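Local coordinates for GrpB family protein (Enterococcus faecalis, PDB 2NRK) that is of unknown function but belongs to the GrpB (UPF0157) family, whose relation to the nucleotidyltransferase clan makes a nucleotidyltransferase-like fold probable, at residues K27-E32 / W71-I76; L35-I40 / I54-I59; T43-L48 / A119-L124; Y78-E83 / R90-G95. All blocks are in the same frame, centred on the assembly; numbering follows the deposited sequence. Where two conformers were deposited one is given.

Contact 1: K27-E32 / W71-I76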
# COMPACT_ATOMS: atom_id res chain seq x y z
N LYS A 27 -15.72 -9.95 -12.64
CA LYS A 27 -16.58 -8.99 -11.96
C LYS A 27 -18.05 -9.41 -11.95
O LYS A 27 -18.77 -9.13 -10.99
CB LYS A 27 -16.46 -7.62 -12.61
CG LYS A 27 -15.14 -6.94 -12.34
CD LYS A 27 -14.95 -5.71 -13.22
CE LYS A 27 -13.48 -5.29 -13.25
NZ LYS A 27 -13.31 -4.00 -14.01
N GLN A 28 -18.50 -10.09 -13.01
CA GLN A 28 -19.90 -10.51 -13.07
C GLN A 28 -20.19 -11.47 -11.93
O GLN A 28 -21.28 -11.49 -11.38
CB GLN A 28 -20.27 -11.20 -14.40
CG GLN A 28 -20.35 -10.26 -15.61
CD GLN A 28 -20.92 -10.97 -16.85
OE1 GLN A 28 -21.82 -10.43 -17.54
NE2 GLN A 28 -20.40 -12.16 -17.15
N ILE A 29 -19.18 -12.28 -11.58
CA ILE A 29 -19.32 -13.30 -10.54
C ILE A 29 -19.17 -12.71 -9.15
O ILE A 29 -19.95 -13.02 -8.25
CB ILE A 29 -18.31 -14.46 -10.75
CG1 ILE A 29 -18.67 -15.23 -12.02
CG2 ILE A 29 -18.24 -15.39 -9.53
CD1 ILE A 29 -17.52 -16.09 -12.52
N LEU A 30 -18.17 -11.83 -9.00
CA LEU A 30 -17.83 -11.30 -7.68
C LEU A 30 -18.78 -10.21 -7.19
O LEU A 30 -18.91 -10.00 -5.98
CB LEU A 30 -16.41 -10.73 -7.73
CG LEU A 30 -15.31 -11.77 -7.85
CD1 LEU A 30 -14.09 -11.11 -8.41
CD2 LEU A 30 -15.08 -12.36 -6.46
N LYS A 31 -19.40 -9.51 -8.13
CA LYS A 31 -20.39 -8.47 -7.81
C LYS A 31 -19.81 -7.42 -6.86
O LYS A 31 -18.65 -7.02 -7.03
CB LYS A 31 -21.70 -9.09 -7.29
CG LYS A 31 -22.32 -10.06 -8.32
CD LYS A 31 -23.64 -10.63 -7.93
CE LYS A 31 -23.99 -11.74 -8.94
NZ LYS A 31 -25.30 -12.35 -8.62
N GLU A 32 -20.60 -7.01 -5.86
CA GLU A 32 -20.23 -5.88 -4.98
C GLU A 32 -19.00 -6.13 -4.12
O GLU A 32 -18.36 -5.16 -3.69
CB GLU A 32 -21.40 -5.46 -4.08
CG GLU A 32 -22.66 -4.99 -4.81
CD GLU A 32 -23.56 -6.13 -5.25
OE1 GLU A 32 -23.20 -7.31 -5.05
OE2 GLU A 32 -24.66 -5.84 -5.77
N TRP A 71 -17.97 -22.60 -7.02
CA TRP A 71 -18.56 -23.38 -8.12
C TRP A 71 -18.93 -22.51 -9.33
O TRP A 71 -18.99 -23.00 -10.47
CB TRP A 71 -19.71 -24.26 -7.59
CG TRP A 71 -19.14 -25.08 -6.49
CD1 TRP A 71 -18.42 -26.24 -6.62
CD2 TRP A 71 -19.08 -24.72 -5.10
NE1 TRP A 71 -17.93 -26.63 -5.38
CE2 TRP A 71 -18.33 -25.72 -4.44
CE3 TRP A 71 -19.60 -23.66 -4.35
CZ2 TRP A 71 -18.11 -25.70 -3.06
CZ3 TRP A 71 -19.35 -23.62 -2.96
CH2 TRP A 71 -18.61 -24.64 -2.35
N GLU A 72 -19.17 -21.22 -9.09
CA GLU A 72 -19.33 -20.27 -10.19
C GLU A 72 -18.01 -20.13 -10.95
O GLU A 72 -17.97 -20.09 -12.18
CB GLU A 72 -19.78 -18.89 -9.68
CG GLU A 72 -21.18 -18.84 -9.14
CD GLU A 72 -22.25 -18.97 -10.20
OE1 GLU A 72 -21.93 -18.97 -11.43
OE2 GLU A 72 -23.43 -19.10 -9.79
N PHE A 73 -16.89 -20.04 -10.22
CA PHE A 73 -15.61 -19.99 -10.89
C PHE A 73 -15.29 -21.28 -11.64
O PHE A 73 -14.76 -21.24 -12.75
CB PHE A 73 -14.50 -19.70 -9.90
CG PHE A 73 -14.55 -18.32 -9.32
CD1 PHE A 73 -14.50 -17.18 -10.17
CD2 PHE A 73 -14.60 -18.14 -7.95
CE1 PHE A 73 -14.53 -15.89 -9.61
CE2 PHE A 73 -14.63 -16.84 -7.38
CZ PHE A 73 -14.59 -15.73 -8.22
N GLU A 74 -15.62 -22.42 -11.04
CA GLU A 74 -15.43 -23.71 -11.73
C GLU A 74 -16.24 -23.74 -13.03
O GLU A 74 -15.78 -24.29 -14.03
CB GLU A 74 -15.81 -24.89 -10.83
CG GLU A 74 -14.87 -25.03 -9.61
CD GLU A 74 -15.15 -26.27 -8.78
OE1 GLU A 74 -16.13 -26.98 -9.09
OE2 GLU A 74 -14.37 -26.53 -7.84
N ARG A 75 -17.43 -23.16 -13.00
CA ARG A 75 -18.34 -23.16 -14.16
C ARG A 75 -17.68 -22.45 -15.36
O ARG A 75 -17.89 -22.87 -16.51
CB ARG A 75 -19.67 -22.48 -13.82
CG ARG A 75 -20.74 -22.68 -14.89
CD ARG A 75 -21.95 -21.79 -14.61
NE ARG A 75 -21.65 -20.39 -14.90
CZ ARG A 75 -21.58 -19.89 -16.14
NH1 ARG A 75 -21.30 -18.62 -16.32
NH2 ARG A 75 -21.82 -20.67 -17.20
N ILE A 76 -16.88 -21.42 -15.10
CA ILE A 76 -16.16 -20.73 -16.19
C ILE A 76 -14.72 -21.24 -16.37
O ILE A 76 -13.86 -20.57 -16.98
CB ILE A 76 -16.27 -19.18 -16.10
CG1 ILE A 76 -15.58 -18.63 -14.85
CG2 ILE A 76 -17.76 -18.77 -16.13
CD1 ILE A 76 -15.25 -17.08 -14.95
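I29 lays its methyl CG2 over one face of the F73 ring, 3.7 Å from CE1 and displaced toward the rim on the CE1 side, a CH-pi contact with CG2 25° off the ring normal. CG2 stands anti to the backbone N (CG1 takes chi1 -68°), which puts the two branches of I29 to different uses: CG2 reaches the ring and also CB of E72, while the CG1 arm carries CD1 on to I76. There the two CD1 methyls of I29 and I76 meet tip to tip at 3.5 Å, closer than carbons usually pack. L30 approaches the same ring differently, its CD2 lying at the edge, near the ring plane, 3.8 Å from F73 CZ. The two side chains cross at about a right angle. At the margin E72 turns its carboxylate back to R75 in a long salt bridge. The contact is apolar packing between the C-terminal end of helix 14-30 and the short helix 70-75 with I76 just after it. L26 of the first helix, V66 and Y78 also touch F73, E22 touches I76 and L69 touches I29, next to hairpin strands 79-80 and 89-94.

Contact 2: L35-I40 / I54-I59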
# COMPACT_ATOMS: atom_id res chain seq x y z
N LEU A 35 -13.66 -4.94 -5.26
CA LEU A 35 -13.30 -3.52 -5.22
C LEU A 35 -12.55 -3.11 -6.47
O LEU A 35 -12.71 -1.96 -6.94
CB LEU A 35 -12.42 -3.21 -4.00
CG LEU A 35 -13.15 -3.30 -2.65
CD1 LEU A 35 -12.15 -3.36 -1.52
CD2 LEU A 35 -14.09 -2.10 -2.46
N LYS A 36 -11.72 -4.03 -6.99
CA LYS A 36 -10.86 -3.68 -8.12
C LYS A 36 -10.29 -4.97 -8.74
O LYS A 36 -9.94 -5.89 -8.03
CB LYS A 36 -9.70 -2.80 -7.62
CG LYS A 36 -8.77 -2.27 -8.70
CD LYS A 36 -9.51 -1.24 -9.53
CE LYS A 36 -8.57 -0.71 -10.60
NZ LYS A 36 -9.27 0.43 -11.21
N VAL A 37 -10.18 -4.99 -10.07
CA VAL A 37 -9.40 -6.04 -10.75
C VAL A 37 -8.29 -5.35 -11.49
O VAL A 37 -8.56 -4.44 -12.30
CB VAL A 37 -10.25 -6.88 -11.75
CG1 VAL A 37 -9.38 -7.94 -12.41
CG2 VAL A 37 -11.43 -7.56 -11.02
N GLU A 38 -7.06 -5.76 -11.19
CA GLU A 38 -5.86 -5.18 -11.81
C GLU A 38 -5.12 -6.26 -12.64
O GLU A 38 -5.03 -7.42 -12.24
CB GLU A 38 -4.90 -4.67 -10.72
CG GLU A 38 -5.40 -3.45 -9.91
CD GLU A 38 -5.03 -2.12 -10.49
OE1 GLU A 38 -4.56 -2.02 -11.66
OE2 GLU A 38 -5.23 -1.12 -9.74
N HIS A 39 -4.56 -5.81 -13.76
CA HIS A 39 -3.69 -6.66 -14.56
C HIS A 39 -2.31 -6.56 -13.93
O HIS A 39 -1.77 -5.45 -13.74
CB HIS A 39 -3.68 -6.08 -15.99
CG HIS A 39 -3.05 -6.98 -17.01
ND1 HIS A 39 -2.87 -6.56 -18.30
CD2 HIS A 39 -2.53 -8.23 -16.93
CE1 HIS A 39 -2.28 -7.52 -19.00
NE2 HIS A 39 -2.06 -8.55 -18.19
N ILE A 40 -1.73 -7.70 -13.58
CA ILE A 40 -0.44 -7.73 -12.91
C ILE A 40 0.46 -8.74 -13.61
O ILE A 40 0.09 -9.34 -14.64
CB ILE A 40 -0.57 -7.99 -11.40
CG1 ILE A 40 -1.32 -9.32 -11.11
CG2 ILE A 40 -1.23 -6.80 -10.71
CD1 ILE A 40 -0.93 -10.00 -9.79
N ILE A 54 -2.10 -14.88 -18.26
CA ILE A 54 -2.51 -13.57 -17.77
C ILE A 54 -2.71 -13.65 -16.26
O ILE A 54 -3.49 -14.50 -15.80
CB ILE A 54 -3.84 -13.09 -18.40
CG1 ILE A 54 -3.86 -13.19 -19.95
CG2 ILE A 54 -4.18 -11.65 -17.94
CD1 ILE A 54 -2.82 -12.35 -20.65
N ASP A 55 -2.04 -12.78 -15.52
CA ASP A 55 -2.24 -12.66 -14.07
C ASP A 55 -3.21 -11.55 -13.71
O ASP A 55 -3.05 -10.38 -14.18
CB ASP A 55 -0.92 -12.39 -13.33
CG ASP A 55 0.04 -13.54 -13.45
OD1 ASP A 55 -0.14 -14.54 -12.72
OD2 ASP A 55 0.97 -13.45 -14.29
N PHE A 56 -4.16 -11.90 -12.84
CA PHE A 56 -5.20 -10.99 -12.31
C PHE A 56 -5.03 -10.78 -10.82
O PHE A 56 -4.83 -11.77 -10.07
CB PHE A 56 -6.62 -11.55 -12.55
CG PHE A 56 -6.93 -11.81 -13.99
CD1 PHE A 56 -7.72 -10.93 -14.72
CD2 PHE A 56 -6.41 -12.93 -14.64
CE1 PHE A 56 -7.96 -11.12 -16.09
CE2 PHE A 56 -6.66 -13.14 -16.00
CZ PHE A 56 -7.45 -12.23 -16.73
N LEU A 57 -5.06 -9.51 -10.40
CA LEU A 57 -5.09 -9.16 -8.97
C LEU A 57 -6.51 -8.69 -8.67
O LEU A 57 -6.97 -7.72 -9.26
CB LEU A 57 -4.08 -8.05 -8.66
CG LEU A 57 -4.10 -7.51 -7.20
CD1 LEU A 57 -3.83 -8.62 -6.18
CD2 LEU A 57 -3.07 -6.39 -7.01
N VAL A 58 -7.21 -9.45 -7.86
CA VAL A 58 -8.59 -9.12 -7.52
C VAL A 58 -8.61 -8.73 -6.03
O VAL A 58 -8.19 -9.52 -5.17
CB VAL A 58 -9.52 -10.34 -7.76
CG1 VAL A 58 -10.93 -9.99 -7.35
CG2 VAL A 58 -9.50 -10.75 -9.23
N ILE A 59 -9.10 -7.53 -5.74
CA ILE A 59 -9.12 -7.01 -4.37
C ILE A 59 -10.57 -6.98 -3.93
O ILE A 59 -11.41 -6.38 -4.62
CB ILE A 59 -8.49 -5.59 -4.33
CG1 ILE A 59 -7.07 -5.65 -4.89
CG2 ILE A 59 -8.55 -5.08 -2.91
CD1 ILE A 59 -6.49 -4.23 -5.11
O HOH W 1 0.75 -11.44 -16.15
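V37 and V58, a non-hydrogen-bonded antiparallel pair, set their CG2 methyls side by side at 4.1 Å, and V37 CG1 meets the edge of the F56 ring. H39 continues this face: its ring edge, at CD2, lies 3.5 Å from D55 O, while I54 CG2 comes up obliquely. It is a packed side, with F19 of helix 14-30 stacked on H39 and also meeting F56. On the other face I40 crosses L57 at about a right angle, I40 CG2 against L57 CB at 3.7 Å. CG1 of I40 sits between the backbone N and the carbonyl carbon (chi1 57°), bringing it to D55 CB. Between the faces, E38 and L57 exchange two nearly straight bonds, the L57 N to E38 O bond being 2.8 Å long. The L35 end is irregular but packed: L35 and K36 both face I59 O in a classic beta bulge, L35 N bonding at 2.7 Å and K36 N weakly, beside W172 and E173 of the second subunit. The loose end is at I40 and D55, where a water joins I40 O, D55 N and D55 OD2. E38 OE1 forms a salt bridge with R121, H39 NE2 bonds to T43 OG1, and D55 OD1 to H104 NE2. Main-chain bonding is thus shared: alternate groups pair across the two strands, I54, F56 and V58 bond to strand 101-107, and H39 O receives R121 NH1.

Contact 3: T43-L48 / A119-L124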
# COMPACT_ATOMS: atom_id res chain seq x y z
N THR A 43 2.70 -10.08 -18.03
CA THR A 43 1.87 -9.71 -19.20
C THR A 43 1.25 -8.31 -19.09
O THR A 43 0.72 -7.78 -20.08
CB THR A 43 0.76 -10.76 -19.55
OG1 THR A 43 -0.26 -10.72 -18.55
CG2 THR A 43 1.35 -12.18 -19.73
N SER A 44 1.37 -7.69 -17.91
CA SER A 44 0.83 -6.35 -17.67
C SER A 44 1.89 -5.26 -17.96
O SER A 44 1.59 -4.09 -17.77
CB SER A 44 0.33 -6.21 -16.22
OG SER A 44 1.41 -6.12 -15.30
N VAL A 45 3.09 -5.66 -18.39
CA VAL A 45 4.17 -4.70 -18.65
C VAL A 45 4.38 -4.63 -20.16
O VAL A 45 4.92 -5.56 -20.77
CB VAL A 45 5.47 -5.15 -17.96
CG1 VAL A 45 6.61 -4.15 -18.25
CG2 VAL A 45 5.24 -5.28 -16.45
N PRO A 46 3.90 -3.55 -20.79
CA PRO A 46 4.10 -3.50 -22.22
C PRO A 46 5.55 -3.74 -22.68
O PRO A 46 6.50 -3.21 -22.09
CB PRO A 46 3.62 -2.08 -22.60
CG PRO A 46 2.51 -1.83 -21.57
CD PRO A 46 3.09 -2.42 -20.29
N ASN A 47 5.66 -4.57 -23.70
CA ASN A 47 6.93 -4.93 -24.36
C ASN A 47 7.84 -5.89 -23.56
O ASN A 47 8.97 -6.17 -23.96
CB ASN A 47 7.67 -3.68 -24.86
CG ASN A 47 6.78 -2.78 -25.69
OD1 ASN A 47 6.01 -3.25 -26.54
ND2 ASN A 47 6.88 -1.48 -25.46
N LEU A 48 7.32 -6.43 -22.47
CA LEU A 48 8.08 -7.42 -21.71
C LEU A 48 7.78 -8.83 -22.24
O LEU A 48 6.63 -9.22 -22.34
CB LEU A 48 7.73 -7.35 -20.21
CG LEU A 48 8.37 -8.38 -19.28
CD1 LEU A 48 9.92 -8.39 -19.38
CD2 LEU A 48 7.89 -8.07 -17.83
N ALA A 119 3.39 -2.67 -7.03
CA ALA A 119 4.64 -1.92 -7.10
C ALA A 119 5.57 -2.53 -8.14
O ALA A 119 6.19 -1.80 -8.91
CB ALA A 119 5.32 -1.86 -5.72
N PHE A 120 5.66 -3.87 -8.15
CA PHE A 120 6.53 -4.62 -9.08
C PHE A 120 6.15 -4.27 -10.51
O PHE A 120 7.01 -3.88 -11.31
CB PHE A 120 6.36 -6.12 -8.83
CG PHE A 120 7.21 -6.99 -9.72
CD1 PHE A 120 8.56 -7.17 -9.47
CD2 PHE A 120 6.61 -7.69 -10.76
CE1 PHE A 120 9.37 -8.03 -10.31
CE2 PHE A 120 7.39 -8.53 -11.60
CZ PHE A 120 8.75 -8.69 -11.37
N ARG A 121 4.85 -4.33 -10.82
CA ARG A 121 4.36 -3.97 -12.14
C ARG A 121 4.70 -2.53 -12.50
O ARG A 121 5.28 -2.25 -13.58
CB ARG A 121 2.84 -4.15 -12.22
CG ARG A 121 2.28 -3.70 -13.58
CD ARG A 121 0.77 -3.56 -13.44
NE ARG A 121 0.43 -2.34 -12.68
CZ ARG A 121 -0.81 -2.00 -12.34
NH1 ARG A 121 -1.85 -2.78 -12.69
NH2 ARG A 121 -1.02 -0.90 -11.64
N ASN A 122 4.37 -1.60 -11.60
CA ASN A 122 4.55 -0.17 -11.91
C ASN A 122 6.01 0.13 -12.17
O ASN A 122 6.36 0.89 -13.08
CB ASN A 122 3.98 0.67 -10.78
CG ASN A 122 2.48 0.59 -10.66
OD1 ASN A 122 1.80 -0.02 -11.50
ND2 ASN A 122 1.94 1.22 -9.60
N TYR A 123 6.88 -0.47 -11.36
CA TYR A 123 8.32 -0.25 -11.48
C TYR A 123 8.85 -0.78 -12.82
O TYR A 123 9.65 -0.12 -13.48
CB TYR A 123 9.00 -0.97 -10.31
CG TYR A 123 10.48 -0.73 -10.18
CD1 TYR A 123 10.99 0.56 -9.88
CD2 TYR A 123 11.39 -1.78 -10.32
CE1 TYR A 123 12.38 0.79 -9.75
CE2 TYR A 123 12.79 -1.58 -10.15
CZ TYR A 123 13.27 -0.28 -9.87
OH TYR A 123 14.62 -0.05 -9.70
N LEU A 124 8.43 -1.98 -13.23
CA LEU A 124 8.89 -2.50 -14.54
C LEU A 124 8.37 -1.61 -15.69
O LEU A 124 9.11 -1.36 -16.64
CB LEU A 124 8.43 -3.93 -14.77
CG LEU A 124 9.14 -4.92 -13.87
CD1 LEU A 124 8.60 -6.34 -14.13
CD2 LEU A 124 10.67 -4.89 -14.09
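The segment 43-48 leaves a short 3-10 turn and folds into a type II beta turn from V45 to L48, closed by L48 N bonding to V45 O, and passes helix 111-126 with V45 and R121 nearest at 6.6 Å between CA atoms. V45 straddles L124: its CG2 comes within 3.8 Å and its CG1 within 3.9 Å of L124 CB, the two side chains crossing at about a right angle. At the end of the turn, L48 CD2 touches L124 CD1 at 4.1 Å. The polar neighbour of this apolar patch is S44, whose OG lies against the aliphatic part of R121, 3.1 Å from R121 CG and nearly as near CD, while its hydrogen bond goes to G41 O. The R121 chain bends at chi3 (74°), which places NE, and NE and NH2 grip N122 OD1 side-on, almost exactly in the guanidinium plane; R121 NE to N122 OD1 is 2.9 Å. The remaining nitrogen, NH1, goes to E38 and H39 O. The contact seats the loop between strands 34-40 and 54-60 on helix 111-126, where S44 O also receives R125 NE, and where I130 and Y134 of helix 128-142 pack on L124, with Y134 on L48 as well.

Contact 4: Y78-E83 / R90-G95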
# COMPACT_ATOMS: atom_id res chain seq x y z
N TYR A 78 -12.27 -22.45 -14.02
CA TYR A 78 -11.23 -22.38 -13.00
C TYR A 78 -11.16 -23.60 -12.10
O TYR A 78 -12.19 -24.20 -11.74
CB TYR A 78 -11.40 -21.13 -12.13
CG TYR A 78 -11.04 -19.86 -12.87
CD1 TYR A 78 -9.69 -19.52 -13.08
CD2 TYR A 78 -12.04 -19.04 -13.39
CE1 TYR A 78 -9.34 -18.34 -13.76
CE2 TYR A 78 -11.69 -17.87 -14.10
CZ TYR A 78 -10.34 -17.54 -14.25
OH TYR A 78 -9.96 -16.40 -14.97
N GLU A 79 -9.93 -23.96 -11.73
CA GLU A 79 -9.68 -24.73 -10.54
C GLU A 79 -9.58 -23.75 -9.38
O GLU A 79 -8.80 -22.78 -9.43
CB GLU A 79 -8.34 -25.47 -10.63
CG GLU A 79 -8.26 -26.69 -11.45
CD GLU A 79 -6.86 -27.33 -11.23
OE1 GLU A 79 -5.91 -26.88 -11.89
OE2 GLU A 79 -6.74 -28.22 -10.37
N TYR A 80 -10.37 -24.00 -8.35
CA TYR A 80 -10.46 -23.14 -7.18
C TYR A 80 -9.46 -23.65 -6.14
O TYR A 80 -9.71 -24.67 -5.50
CB TYR A 80 -11.88 -23.17 -6.63
CG TYR A 80 -12.12 -22.12 -5.58
CD1 TYR A 80 -12.50 -20.82 -5.96
CD2 TYR A 80 -12.00 -22.41 -4.23
CE1 TYR A 80 -12.73 -19.84 -5.02
CE2 TYR A 80 -12.23 -21.42 -3.25
CZ TYR A 80 -12.57 -20.14 -3.68
OH TYR A 80 -12.80 -19.17 -2.74
N MSE A 81 -8.33 -22.97 -6.01
CA MSE A 81 -7.20 -23.54 -5.26
C MSE A 81 -7.11 -23.14 -3.78
O MSE A 81 -6.23 -23.63 -3.05
CB MSE A 81 -5.85 -23.21 -5.96
CG MSE A 81 -5.65 -23.72 -7.40
SE MSE A 81 -5.95 -25.57 -7.58
CE MSE A 81 -4.33 -26.26 -6.80
N GLY A 82 -8.03 -22.28 -3.31
CA GLY A 82 -7.94 -21.79 -1.94
C GLY A 82 -6.72 -20.91 -1.76
O GLY A 82 -6.28 -20.23 -2.71
N GLU A 83 -6.13 -20.95 -0.57
CA GLU A 83 -4.93 -20.14 -0.31
C GLU A 83 -3.75 -20.65 -1.13
O GLU A 83 -2.90 -19.85 -1.55
CB GLU A 83 -4.57 -20.17 1.17
CG GLU A 83 -5.60 -19.47 2.07
CD GLU A 83 -5.14 -19.39 3.51
OE1 GLU A 83 -4.43 -20.33 3.97
OE2 GLU A 83 -5.53 -18.42 4.21
N ARG A 90 -7.16 -16.15 -2.20
CA ARG A 90 -7.83 -17.21 -2.98
C ARG A 90 -7.24 -17.23 -4.36
O ARG A 90 -7.26 -16.21 -5.05
CB ARG A 90 -9.35 -17.03 -3.02
CG ARG A 90 -9.99 -17.10 -1.62
CD ARG A 90 -9.79 -18.49 -0.95
NE ARG A 90 -10.54 -18.57 0.31
CZ ARG A 90 -10.10 -18.14 1.49
NH1 ARG A 90 -8.87 -17.63 1.60
NH2 ARG A 90 -10.89 -18.25 2.58
N TYR A 91 -6.76 -18.39 -4.79
CA TYR A 91 -6.03 -18.49 -6.02
C TYR A 91 -6.87 -19.33 -6.99
O TYR A 91 -7.42 -20.37 -6.59
CB TYR A 91 -4.69 -19.19 -5.74
CG TYR A 91 -3.81 -19.42 -6.95
CD1 TYR A 91 -3.32 -18.35 -7.69
CD2 TYR A 91 -3.42 -20.71 -7.32
CE1 TYR A 91 -2.46 -18.56 -8.80
CE2 TYR A 91 -2.56 -20.93 -8.42
CZ TYR A 91 -2.11 -19.84 -9.15
OH TYR A 91 -1.28 -20.08 -10.24
N LEU A 92 -6.97 -18.87 -8.23
CA LEU A 92 -7.68 -19.61 -9.29
C LEU A 92 -6.72 -19.81 -10.45
O LEU A 92 -5.96 -18.92 -10.79
CB LEU A 92 -8.88 -18.82 -9.84
CG LEU A 92 -9.87 -18.11 -8.90
CD1 LEU A 92 -10.90 -17.34 -9.71
CD2 LEU A 92 -10.53 -19.10 -8.03
N ARG A 93 -6.81 -20.97 -11.08
CA ARG A 93 -6.04 -21.20 -12.30
C ARG A 93 -6.89 -21.90 -13.32
O ARG A 93 -7.76 -22.73 -12.99
CB ARG A 93 -4.77 -22.03 -12.00
CG ARG A 93 -5.05 -23.41 -11.51
CD ARG A 93 -3.74 -24.08 -11.01
NE ARG A 93 -4.03 -25.46 -10.70
CZ ARG A 93 -3.21 -26.26 -10.03
NH1 ARG A 93 -2.05 -25.79 -9.60
NH2 ARG A 93 -3.59 -27.50 -9.78
N LYS A 94 -6.64 -21.54 -14.57
CA LYS A 94 -7.23 -22.28 -15.69
C LYS A 94 -6.34 -22.19 -16.92
O LYS A 94 -5.47 -21.34 -16.99
CB LYS A 94 -8.65 -21.76 -15.97
CG LYS A 94 -8.80 -20.51 -16.76
CD LYS A 94 -10.30 -20.29 -17.04
CE LYS A 94 -10.61 -18.92 -17.56
NZ LYS A 94 -12.07 -18.65 -18.00
N GLY A 95 -6.56 -23.07 -17.90
CA GLY A 95 -7.66 -24.01 -17.90
C GLY A 95 -7.15 -25.42 -17.80
O GLY A 95 -5.95 -25.63 -17.61
O HOH W 2 -9.46 -20.08 -4.61
O HOH W 3 -7.83 -16.96 4.15
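The Y78 ring is sandwiched between two aliphatic chains: L92 CD1 lies over the centre of one face, 12° off the ring normal, and K94 CD over the centre of the opposite face, 3.8 Å from the ring centroid. L92 CB also presses on Y78 CD1 at 3.4 Å. K94 CG sits between the backbone N and the carbonyl carbon (chi1 81°), and the chain then runs extended across the ring, delivering NZ to E22 and I76 O. The R93 guanidinium carries the selenomethionine M81 on one face, its CE offset toward the rim and 3.3 Å from R93 NH2, and E79 at its edge. R93 NE bonds to E79 OE1 at 2.6 Å, from above the carboxylate plane; two weaker NH2 bonds complete the salt bridge, and the two planes are 44° apart. On the Y80 ring a water sits over the centre of one face, bonded to G82 N and Y91 O. L92 CD2 meets Y80 CD1 obliquely at 3.3 Å, and Y80 OH and R90 NE both turn to D67. The Y91 ring meets M81 CB at its edge. At the far end E83 OE2 and R90 NH1 share a second water. E79 and R93 exchange backbone bonds; beyond the Y80-L92 pair the regular pairing gives way, Y91 O taking M81 N while Y91 N reaches on to G82 O. This is a beta hairpin at the edge of the mixed five-stranded sheet, its Y80 and L92 face, with Y78 beside it, packed on F73 of helix 70-75.

Contacts 2 and 4 belong to one mixed sheet, their centres about 14 Å apart, with strand 101-107 lying between strands 54-60 and 89-94. Contact 1 adjoins both: L30 CD1 packs on V58 CG1 at 3.5 Å, and K94 NZ lies 2.8 Å from I76 O, with F73 CD1 against L92 CD1. It closes a loop of chain inside which contact 2 is nested. Contact 3 sits across the chain's centre from contacts 1 and 4, about 27 Å and 23 Å away between centres, and reaches the sheet through contact 2, where R121 NH1 meets E38 OE1 at 3.0 Å. No bound ligand marks an active site.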